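Local coordinates for bromoperoxidase A1 (PDB 1A8Q), which halogenates organic compounds without haem or metal, brominating as well as chlorinating, and may chlorinate an intermediate of 7-chlorotetracycline biosynthesis, at residues S119-N131 with A198-K210. Residues are numbered along the deposited sequence; the frame is centred on the assembly and turned at random.
Sequences SAIPPVMIKSDKN and AFGYTDFTEDLKK
Pro123 and Phe204 join, backbone to backbone, two irregular stretches of chain: the loop 119-131, which leaves strand 112-118 of the central sheet, and the turn that links helix 189-201 to helix 205-208. Phe204 N gives a nearly straight hydrogen bond (178°) to Pro123 O, lying in the carbonyl plane at 2.7 Å. A cis peptide bond precedes Pro123, which suits a sharply bent loop, and its ring carbon CB rests 3.5 Å from Thr205 OG1. Thr205 N donates to Asp203 OD1, closing an Asx turn at the start of helix 205-208, and Thr205 OG1 donates to the same oxygen on its syn lone pair; the carboxylate lies against Val124. Asp203 OD2 accepts a hydrogen bond from a water that in turn accepts from Lys130 NZ, so solvent bridges the opposite charges at the margin.

In the alpha/beta hydrolase fold, the helices inserted after this strand form a cap over the catalytic end of the sheet, and here the chain returning from the cap packs on the chain entering it. A water inside the seam accepts from Met125 N and donates to Phe199 O and Thr202 O, two carbonyls at the C-terminal end of helix 189-201.

Apolar side chains make up much of the rest. Buried near Ser94 and His252 of the catalytic triad, Ile121 is long enough for CD1 to meet both Phe204 CE2, obliquely at 3.6 Å, and Phe199 CB at 3.8 Å; Phe69 of helix 69-82 meets the flat Phe204 ring edge-to-face. Leu208 turns an apolar fork to the prolines, CD1 and CD2 each 3.9 Å from Pro122 CB. At the far end Ile126 holds CG1 anti to its backbone N (chi1 -172°), which carries CD1 to within 3.6 Å of Tyr201 CE1, while the phenol's OH is hydrogen-bonded to Asp137.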
ATOM      1  N   SER A 119       4.079   3.567   5.210  1.00  6.23           N
ATOM      2  CA  SER A 119       4.926   4.142   4.145  1.00  8.50           C
ATOM      3  C   SER A 119       4.048   4.564   2.982  1.00  9.89           C
ATOM      4  O   SER A 119       4.350   4.226   1.821  1.00  9.28           O
ATOM      5  CB  SER A 119       5.942   3.086   3.676  1.00  9.50           C
ATOM      6  OG  SER A 119       6.610   2.502   4.833  1.00 12.27           O
ATOM      7  N   ALA A 120       2.983   5.320   3.262  1.00  7.88           N
ATOM      8  CA  ALA A 120       1.951   5.588   2.304  1.00  7.98           C
ATOM      9  C   ALA A 120       2.062   6.959   1.640  1.00  9.69           C
ATOM     10  O   ALA A 120       2.587   7.888   2.250  1.00  8.29           O
ATOM     11  CB  ALA A 120       0.592   5.467   3.006  1.00  9.34           C
ATOM     12  N   ILE A 121       1.489   7.056   0.455  1.00  9.23           N
ATOM     13  CA  ILE A 121       1.564   8.281  -0.322  1.00  8.70           C
ATOM     14  C   ILE A 121       0.794   9.502   0.165  1.00  9.66           C
ATOM     15  O   ILE A 121       1.233  10.589  -0.259  1.00  9.68           O
ATOM     16  CB  ILE A 121       1.189   8.006  -1.794  1.00  8.49           C
ATOM     17  CG1 ILE A 121      -0.269   7.579  -1.952  1.00  8.68           C
ATOM     18  CG2 ILE A 121       2.174   6.977  -2.400  1.00  9.13           C
ATOM     19  CD1 ILE A 121      -0.697   7.443  -3.423  1.00 10.43           C
ATOM     20  N   PRO A 122      -0.284   9.429   0.905  1.00  9.92           N
ATOM     21  CA  PRO A 122      -0.997  10.680   1.286  1.00 10.67           C
ATOM     22  C   PRO A 122      -0.080  11.552   2.085  1.00 11.35           C
ATOM     23  O   PRO A 122       0.813  11.117   2.808  1.00 11.10           O
ATOM     24  CB  PRO A 122      -2.220  10.207   2.073  1.00  9.90           C
ATOM     25  CG  PRO A 122      -2.431   8.790   1.581  1.00 11.12           C
ATOM     26  CD  PRO A 122      -1.011   8.279   1.407  1.00  9.94           C
ATOM     27  N   PRO A 123      -0.271  12.899   1.991  1.00 10.48           N
ATOM     28  CA  PRO A 123      -1.330  13.485   1.240  1.00  9.63           C
ATOM     29  C   PRO A 123      -1.107  13.647  -0.265  1.00  8.92           C
ATOM     30  O   PRO A 123      -2.071  13.472  -0.993  1.00  9.32           O
ATOM     31  CB  PRO A 123      -1.452  14.926   1.836  1.00 10.71           C
ATOM     32  CG  PRO A 123      -0.603  14.908   3.047  1.00 13.02           C
ATOM     33  CD  PRO A 123       0.455  13.853   2.891  1.00 11.95           C
ATOM     34  N   VAL A 124       0.070  14.024  -0.672  1.00 10.05           N
ATOM     35  CA  VAL A 124       0.365  14.190  -2.098  1.00 10.37           C
ATOM     36  C   VAL A 124       1.864  14.073  -2.283  1.00 10.12           C
ATOM     37  O   VAL A 124       2.645  14.591  -1.501  1.00 11.80           O
ATOM     38  CB  VAL A 124      -0.222  15.478  -2.710  1.00 13.16           C
ATOM     39  CG1 VAL A 124       0.307  16.716  -2.016  1.00 15.34           C
ATOM     40  CG2 VAL A 124       0.057  15.506  -4.209  1.00 13.13           C
ATOM     41  N   MET A 125       2.307  13.341  -3.344  1.00 10.24           N
ATOM     42  CA  MET A 125       3.724  13.171  -3.544  1.00  8.62           C
ATOM     43  C   MET A 125       4.465  14.243  -4.345  1.00  8.76           C
ATOM     44  O   MET A 125       5.615  14.520  -4.010  1.00 11.84           O
ATOM     45  CB  MET A 125       3.914  11.842  -4.377  1.00 10.74           C
ATOM     46  CG  MET A 125       3.428  10.698  -3.464  1.00 12.85           C
ATOM     47  SD  MET A 125       4.883   9.914  -2.748  1.00 19.55           S
ATOM     48  CE  MET A 125       5.452   9.030  -4.211  1.00 13.62           C
ATOM     49  N   ILE A 126       3.795  14.773  -5.364  1.00 10.80           N
ATOM     50  CA  ILE A 126       4.507  15.669  -6.286  1.00 11.42           C
ATOM     51  C   ILE A 126       5.046  16.942  -5.639  1.00 12.29           C
ATOM     52  O   ILE A 126       4.364  17.605  -4.865  1.00 11.64           O
ATOM     53  CB  ILE A 126       3.616  15.985  -7.494  1.00 11.82           C
ATOM     54  CG1 ILE A 126       4.365  16.747  -8.592  1.00 13.66           C
ATOM     55  CG2 ILE A 126       2.352  16.767  -7.162  1.00 12.62           C
ATOM     56  CD1 ILE A 126       5.516  16.009  -9.207  1.00 14.15           C
ATOM     57  N   LYS A 127       6.310  17.217  -5.951  1.00 10.60           N
ATOM     58  CA  LYS A 127       6.910  18.463  -5.478  1.00 11.83           C
ATOM     59  C   LYS A 127       6.260  19.661  -6.169  1.00 11.68           C
ATOM     60  O   LYS A 127       5.944  19.655  -7.353  1.00 12.03           O
ATOM     61  CB  LYS A 127       8.399  18.463  -5.836  1.00 13.13           C
ATOM     62  CG  LYS A 127       9.236  19.630  -5.356  1.00 17.33           C
ATOM     63  CD  LYS A 127      10.676  19.475  -5.828  1.00 20.71           C
ATOM     64  CE  LYS A 127      11.524  20.693  -5.436  1.00 24.34           C
ATOM     65  NZ  LYS A 127      12.942  20.234  -5.249  1.00 29.22           N
ATOM     66  N   SER A 128       6.103  20.708  -5.352  1.00 10.90           N
ATOM     67  CA  SER A 128       5.599  21.972  -5.947  1.00 11.91           C
ATOM     68  C   SER A 128       6.048  23.080  -5.002  1.00 12.14           C
ATOM     69  O   SER A 128       6.628  22.808  -3.953  1.00 12.44           O
ATOM     70  CB  SER A 128       4.083  21.922  -6.046  1.00 12.41           C
ATOM     71  OG  SER A 128       3.427  21.948  -4.784  1.00 15.13           O
ATOM     72  N   ASP A 129       5.671  24.345  -5.300  1.00 13.60           N
ATOM     73  CA  ASP A 129       6.023  25.399  -4.321  1.00 14.12           C
ATOM     74  C   ASP A 129       5.313  25.234  -3.005  1.00 14.31           C
ATOM     75  O   ASP A 129       5.786  25.690  -1.943  1.00 15.90           O
ATOM     76  CB  ASP A 129       5.685  26.766  -4.970  1.00 14.47           C
ATOM     77  CG  ASP A 129       6.587  27.136  -6.113  1.00 18.28           C
ATOM     78  OD1 ASP A 129       7.690  26.556  -6.236  1.00 20.71           O
ATOM     79  OD2 ASP A 129       6.247  27.986  -6.965  1.00 16.81           O
ATOM     80  N   LYS A 130       4.124  24.621  -2.972  1.00 14.69           N
ATOM     81  CA  LYS A 130       3.359  24.345  -1.777  1.00 17.39           C
ATOM     82  C   LYS A 130       3.876  23.096  -1.067  1.00 16.60           C
ATOM     83  O   LYS A 130       3.664  22.967   0.154  1.00 18.20           O
ATOM     84  CB  LYS A 130       1.908  24.119  -2.216  1.00 20.38           C
ATOM     85  CG  LYS A 130       0.812  23.831  -1.235  1.00 25.17           C
ATOM     86  CD  LYS A 130      -0.475  23.522  -2.000  1.00 25.21           C
ATOM     87  CE  LYS A 130      -1.554  23.003  -1.081  1.00 26.70           C
ATOM     88  NZ  LYS A 130      -2.745  22.561  -1.869  1.00 26.72           N
ATOM     89  N   ASN A 131       4.598  22.207  -1.744  1.00 13.31           N
ATOM     90  CA  ASN A 131       5.116  20.955  -1.158  1.00 14.84           C
ATOM     91  C   ASN A 131       6.561  20.769  -1.567  1.00 14.25           C
ATOM     92  O   ASN A 131       6.954  19.938  -2.431  1.00 13.05           O
ATOM     93  CB  ASN A 131       4.298  19.770  -1.684  1.00 15.48           C
ATOM     94  CG  ASN A 131       4.620  18.390  -1.150  1.00 18.42           C
ATOM     95  OD1 ASN A 131       5.054  18.248  -0.014  1.00 21.45           O
ATOM     96  ND2 ASN A 131       4.446  17.297  -1.924  1.00 16.54           N
ATOM     97  N   ALA A 198      -1.064   7.938 -11.379  1.00 12.97           N
ATOM     98  CA  ALA A 198      -2.024   8.097 -10.293  1.00 11.82           C
ATOM     99  C   ALA A 198      -1.303   8.384  -8.980  1.00 13.08           C
ATOM    100  O   ALA A 198      -1.810   9.258  -8.252  1.00 14.02           O
ATOM    101  CB  ALA A 198      -2.889   6.847 -10.153  1.00 12.93           C
ATOM    102  N   PHE A 199      -0.277   7.611  -8.605  1.00 11.54           N
ATOM    103  CA  PHE A 199       0.245   7.838  -7.240  1.00 12.78           C
ATOM    104  C   PHE A 199       1.117   9.068  -7.127  1.00 11.93           C
ATOM    105  O   PHE A 199       1.241   9.607  -6.019  1.00 12.77           O
ATOM    106  CB  PHE A 199       0.950   6.594  -6.708  1.00 12.25           C
ATOM    107  CG  PHE A 199       2.259   6.145  -7.267  1.00 11.84           C
ATOM    108  CD1 PHE A 199       3.415   6.885  -7.214  1.00 13.19           C
ATOM    109  CD2 PHE A 199       2.349   4.826  -7.753  1.00 11.38           C
ATOM    110  CE1 PHE A 199       4.636   6.402  -7.649  1.00 14.92           C
ATOM    111  CE2 PHE A 199       3.557   4.359  -8.223  1.00 11.85           C
ATOM    112  CZ  PHE A 199       4.703   5.100  -8.169  1.00 13.20           C
ATOM    113  N   GLY A 200       1.670   9.547  -8.245  1.00 11.50           N
ATOM    114  CA  GLY A 200       2.581  10.681  -8.178  1.00 12.18           C
ATOM    115  C   GLY A 200       1.770  11.978  -7.974  1.00 13.42           C
ATOM    116  O   GLY A 200       2.318  12.893  -7.364  1.00 13.81           O
ATOM    117  N   TYR A 201       0.603  12.031  -8.586  1.00 12.69           N
ATOM    118  CA  TYR A 201      -0.042  13.357  -8.757  1.00 14.55           C
ATOM    119  C   TYR A 201      -1.355  13.512  -8.029  1.00 16.72           C
ATOM    120  O   TYR A 201      -1.895  14.641  -7.989  1.00 17.96           O
ATOM    121  CB  TYR A 201      -0.231  13.578 -10.280  1.00 15.22           C
ATOM    122  CG  TYR A 201       1.125  13.732 -10.964  1.00 15.73           C
ATOM    123  CD1 TYR A 201       1.769  14.952 -11.090  1.00 16.70           C
ATOM    124  CD2 TYR A 201       1.767  12.593 -11.475  1.00 16.55           C
ATOM    125  CE1 TYR A 201       3.019  15.075 -11.670  1.00 17.40           C
ATOM    126  CE2 TYR A 201       3.021  12.709 -12.045  1.00 17.21           C
ATOM    127  CZ  TYR A 201       3.617  13.940 -12.187  1.00 18.51           C
ATOM    128  OH  TYR A 201       4.881  13.983 -12.752  1.00 20.01           O
ATOM    129  N   THR A 202      -1.934  12.440  -7.487  1.00 13.70           N
ATOM    130  CA  THR A 202      -3.260  12.583  -6.866  1.00 14.33           C
ATOM    131  C   THR A 202      -3.123  13.159  -5.469  1.00 13.11           C
ATOM    132  O   THR A 202      -2.269  12.724  -4.716  1.00 11.89           O
ATOM    133  CB  THR A 202      -3.992  11.229  -6.806  1.00 14.24           C
ATOM    134  OG1 THR A 202      -4.117  10.681  -8.134  1.00 14.65           O
ATOM    135  CG2 THR A 202      -5.368  11.348  -6.179  1.00 14.25           C
ATOM    136  N   ASP A 203      -3.993  14.132  -5.154  1.00 13.68           N
ATOM    137  CA  ASP A 203      -3.905  14.735  -3.801  1.00 12.58           C
ATOM    138  C   ASP A 203      -5.020  14.187  -2.947  1.00 12.50           C
ATOM    139  O   ASP A 203      -6.224  14.291  -3.273  1.00 14.55           O
ATOM    140  CB  ASP A 203      -4.000  16.263  -4.004  1.00 16.26           C
ATOM    141  CG  ASP A 203      -3.904  17.062  -2.741  1.00 18.12           C
ATOM    142  OD1 ASP A 203      -4.075  16.507  -1.645  1.00 17.50           O
ATOM    143  OD2 ASP A 203      -3.630  18.286  -2.785  1.00 19.11           O
ATOM    144  N   PHE A 204      -4.677  13.605  -1.783  1.00 11.70           N
ATOM    145  CA  PHE A 204      -5.701  13.018  -0.922  1.00 10.69           C
ATOM    146  C   PHE A 204      -5.939  13.867   0.323  1.00 13.30           C
ATOM    147  O   PHE A 204      -6.612  13.405   1.241  1.00 12.36           O
ATOM    148  CB  PHE A 204      -5.219  11.628  -0.383  1.00 10.93           C
ATOM    149  CG  PHE A 204      -4.952  10.682  -1.548  1.00  9.60           C
ATOM    150  CD1 PHE A 204      -5.987   9.987  -2.128  1.00 11.63           C
ATOM    151  CD2 PHE A 204      -3.666  10.585  -2.032  1.00 11.41           C
ATOM    152  CE1 PHE A 204      -5.738   9.140  -3.217  1.00 10.41           C
ATOM    153  CE2 PHE A 204      -3.402   9.743  -3.138  1.00 10.76           C
ATOM    154  CZ  PHE A 204      -4.451   9.035  -3.686  1.00 10.39           C
ATOM    155  N   THR A 205      -5.476  15.119   0.303  1.00 13.75           N
ATOM    156  CA  THR A 205      -5.682  15.927   1.528  1.00 14.78           C
ATOM    157  C   THR A 205      -7.132  15.975   1.957  1.00 12.74           C
ATOM    158  O   THR A 205      -7.391  15.781   3.159  1.00 13.90           O
ATOM    159  CB  THR A 205      -5.153  17.353   1.264  1.00 13.93           C
ATOM    160  OG1 THR A 205      -3.782  17.314   0.897  1.00 16.25           O
ATOM    161  CG2 THR A 205      -5.253  18.207   2.536  1.00 16.99           C
ATOM    162  N   GLU A 206      -8.082  16.237   1.066  1.00 14.34           N
ATOM    163  CA  GLU A 206      -9.489  16.327   1.466  1.00 15.35           C
ATOM    164  C   GLU A 206     -10.124  15.024   1.912  1.00 15.38           C
ATOM    165  O   GLU A 206     -11.023  15.015   2.766  1.00 16.25           O
ATOM    166  CB  GLU A 206     -10.306  17.036   0.392  1.00 17.89           C
ATOM    167  CG  GLU A 206      -9.795  18.466   0.166  1.00 19.53           C
ATOM    168  CD  GLU A 206      -9.872  19.333   1.417  1.00 20.81           C
ATOM    169  OE1 GLU A 206     -10.979  19.408   1.999  1.00 22.32           O
ATOM    170  OE2 GLU A 206      -8.853  19.901   1.860  1.00 21.87           O
ATOM    171  N   ASP A 207      -9.625  13.889   1.387  1.00 12.45           N
ATOM    172  CA  ASP A 207     -10.093  12.607   1.887  1.00 12.71           C
ATOM    173  C   ASP A 207      -9.611  12.346   3.321  1.00 11.42           C
ATOM    174  O   ASP A 207     -10.376  11.778   4.118  1.00 12.81           O
ATOM    175  CB  ASP A 207      -9.541  11.463   1.002  1.00 14.16           C
ATOM    176  CG  ASP A 207     -10.148  11.418  -0.386  1.00 18.13           C
ATOM    177  OD1 ASP A 207     -11.348  11.717  -0.585  1.00 19.27           O
ATOM    178  OD2 ASP A 207      -9.395  11.057  -1.305  1.00 18.35           O
ATOM    179  N   LEU A 208      -8.399  12.724   3.628  1.00  9.80           N
ATOM    180  CA  LEU A 208      -7.799  12.514   4.950  1.00 10.74           C
ATOM    181  C   LEU A 208      -8.593  13.268   6.037  1.00 11.98           C
ATOM    182  O   LEU A 208      -8.699  12.769   7.143  1.00 12.83           O
ATOM    183  CB  LEU A 208      -6.350  12.942   5.059  1.00 11.22           C
ATOM    184  CG  LEU A 208      -5.311  12.253   4.133  1.00 11.66           C
ATOM    185  CD1 LEU A 208      -3.936  12.841   4.324  1.00 12.40           C
ATOM    186  CD2 LEU A 208      -5.315  10.749   4.436  1.00 12.32           C
ATOM    187  N   LYS A 209      -9.120  14.434   5.677  1.00 14.01           N
ATOM    188  CA  LYS A 209      -9.899  15.200   6.671  1.00 15.11           C
ATOM    189  C   LYS A 209     -11.221  14.526   7.009  1.00 17.58           C
ATOM    190  O   LYS A 209     -11.902  14.867   8.006  1.00 19.51           O
ATOM    191  CB  LYS A 209     -10.116  16.611   6.105  1.00 15.30           C
ATOM    192  CG  LYS A 209      -8.895  17.507   5.985  1.00 16.84           C
ATOM    193  CD  LYS A 209      -9.307  18.797   5.254  1.00 20.00           C
ATOM    194  CE  LYS A 209      -8.165  19.779   5.107  1.00 22.22           C
ATOM    195  NZ  LYS A 209      -8.668  21.028   4.398  1.00 23.81           N
ATOM    196  N   LYS A 210     -11.706  13.563   6.232  1.00 16.43           N
ATOM    197  CA  LYS A 210     -12.916  12.825   6.484  1.00 17.11           C
ATOM    198  C   LYS A 210     -12.699  11.603   7.374  1.00 17.01           C
ATOM    199  O   LYS A 210     -13.699  10.958   7.706  1.00 18.95           O
ATOM    200  CB  LYS A 210     -13.580  12.395   5.175  1.00 21.48           C
ATOM    201  CG  LYS A 210     -13.924  13.640   4.344  1.00 24.70           C
ATOM    202  CD  LYS A 210     -14.752  13.270   3.127  1.00 28.85           C
ATOM    203  CE  LYS A 210     -15.684  14.448   2.791  1.00 31.39           C
ATOM    204  NZ  LYS A 210     -16.854  14.431   3.735  1.00 33.67           N
TER
HETATM  205  O   HOH W   1       0.285  11.670  -4.548  1.00 14.23           O
HETATM  206  O   HOH W   2      -4.233  20.241  -1.235  1.00 27.88           O